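Local coordinates for hypothetical protein yfcE (Escherichia coli, PDB 1SU1) that belongs to the calcineurin-like phosphoesterase superfamily and binds two zinc ions, at residues R95-S100 and H129-G134. Numbering follows the deposited sequence.
Sequences RGNCDS and HGHLFG. With ZN (zinc ion), chain E; SO4 (sulfate ion), chain G.
Gly96 and His129 bring their CA atoms within 5.2 Å where two loops meet, 95-100 making a type I beta turn from Gly96 to Asp99 and 129-134 following strand 124-128. No direct hydrogen bond joins them; a water accepts from His129 N at 2.9 Å and donates to Arg95 O. Gly96 CA lies over one face of the His129 ring, 3.5 Å from its centroid and 18° off the normal, a CH-pi contact. Asn97 CB makes a second one, 3.7 Å from the His131 centroid, while Leu132 CG covers the opposite face of that ring and Arg95 O lies in plane at its edge, 3.3 Å from CE1. The His129 ring, its CG trans to the backbone N (chi1 -178°), presents NE2 to a zinc ion at 2.2 Å, where Asn97 OD1 also binds; Asp61, His151 and a sulfate oxygen complete the five ligands. Asn97 ND2 donates almost straight (169°) to O3 of this sulfate, probably from the crystallisation liquor. Glu101 of a second subunit hydrogen-bonds His131 NE2 and salt-bridges Arg95 NE; Thr112 O accepts from Arg95 NH1. Sharing one zinc ion, the loops help set its geometry, and the hydrogen bond of His129 ND1 to Leu59 O is consistent with metal binding through NE2.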
# COMPACT_ATOMS: atom_id res chain seq x y z
N ARG A 95 8.36 0.95 9.35
CA ARG A 95 8.80 0.29 8.12
C ARG A 95 9.93 0.95 7.34
O ARG A 95 9.88 2.15 7.04
CB ARG A 95 7.59 0.10 7.19
CG ARG A 95 7.81 -0.92 6.08
CD ARG A 95 6.59 -1.04 5.17
NE ARG A 95 6.45 0.07 4.23
CZ ARG A 95 5.48 0.99 4.29
NH1 ARG A 95 4.56 0.92 5.24
NH2 ARG A 95 5.42 1.95 3.38
N GLY A 96 10.94 0.15 6.99
CA GLY A 96 12.06 0.64 6.19
C GLY A 96 11.91 0.15 4.76
O GLY A 96 11.21 -0.83 4.52
N ASN A 97 12.57 0.80 3.80
CA ASN A 97 12.47 0.40 2.40
C ASN A 97 12.94 -1.02 2.10
O ASN A 97 12.62 -1.57 1.04
CB ASN A 97 13.26 1.37 1.52
CG ASN A 97 14.73 1.35 1.85
OD1 ASN A 97 15.10 1.29 3.01
ND2 ASN A 97 15.58 1.38 0.83
N CYS A 98 13.70 -1.61 3.02
CA CYS A 98 14.20 -2.96 2.81
C CYS A 98 13.39 -4.03 3.53
O CYS A 98 13.62 -5.23 3.33
CB CYS A 98 15.68 -3.07 3.25
SG CYS A 98 16.85 -2.05 2.34
N ASP A 99 12.44 -3.61 4.37
CA ASP A 99 11.62 -4.59 5.08
C ASP A 99 10.48 -5.10 4.19
O ASP A 99 9.88 -4.33 3.45
CB ASP A 99 11.06 -3.98 6.37
CG ASP A 99 12.16 -3.51 7.32
OD1 ASP A 99 13.25 -4.13 7.34
OD2 ASP A 99 11.93 -2.53 8.07
N SER A 100 10.18 -6.40 4.28
CA SER A 100 9.11 -7.00 3.49
C SER A 100 8.15 -7.73 4.41
O SER A 100 8.34 -7.71 5.63
CB SER A 100 9.68 -7.96 2.44
OG SER A 100 10.37 -9.04 3.06
N HIS A 129 11.25 5.94 8.78
CA HIS A 129 12.51 5.37 8.30
C HIS A 129 13.39 6.34 7.52
O HIS A 129 14.62 6.38 7.71
CB HIS A 129 12.28 4.14 7.43
CG HIS A 129 13.56 3.50 6.95
ND1 HIS A 129 14.42 2.83 7.79
CD2 HIS A 129 14.14 3.47 5.72
CE1 HIS A 129 15.47 2.41 7.10
NE2 HIS A 129 15.32 2.79 5.84
N GLY A 130 12.78 7.10 6.60
CA GLY A 130 13.57 8.04 5.84
C GLY A 130 13.39 8.00 4.34
O GLY A 130 13.85 8.90 3.64
N HIS A 131 12.74 6.96 3.82
CA HIS A 131 12.54 6.89 2.37
C HIS A 131 11.21 7.50 1.91
O HIS A 131 11.05 7.81 0.74
CB HIS A 131 12.65 5.43 1.89
CG HIS A 131 11.63 4.51 2.49
ND1 HIS A 131 11.43 4.40 3.85
CD2 HIS A 131 10.78 3.63 1.91
CE1 HIS A 131 10.50 3.48 4.08
NE2 HIS A 131 10.10 3.00 2.92
N LEU A 132 10.26 7.67 2.84
CA LEU A 132 8.96 8.27 2.53
C LEU A 132 9.03 9.75 2.92
O LEU A 132 8.82 10.63 2.09
CB LEU A 132 7.86 7.56 3.34
CG LEU A 132 7.83 6.03 3.26
CD1 LEU A 132 6.75 5.47 4.17
CD2 LEU A 132 7.61 5.58 1.82
N PHE A 133 9.33 10.01 4.18
CA PHE A 133 9.50 11.37 4.68
C PHE A 133 10.95 11.45 5.18
O PHE A 133 11.49 10.46 5.67
CB PHE A 133 8.55 11.65 5.85
CG PHE A 133 7.15 12.00 5.42
CD1 PHE A 133 6.91 13.08 4.57
CD2 PHE A 133 6.07 11.26 5.89
CE1 PHE A 133 5.62 13.41 4.19
CE2 PHE A 133 4.77 11.58 5.51
CZ PHE A 133 4.54 12.66 4.66
N GLY A 134 11.57 12.61 5.04
CA GLY A 134 12.94 12.75 5.48
C GLY A 134 13.47 14.16 5.29
O GLY A 134 12.70 15.08 5.04
ZN ZN E . 16.73 2.20 4.27
S SO4 G . 19.34 1.48 2.37
O1 SO4 G . 19.40 2.95 2.47
O2 SO4 G . 18.45 0.98 3.42
O3 SO4 G . 18.78 1.04 1.07
O4 SO4 G . 20.70 0.92 2.55
O HOH W 1 9.07 4.56 7.38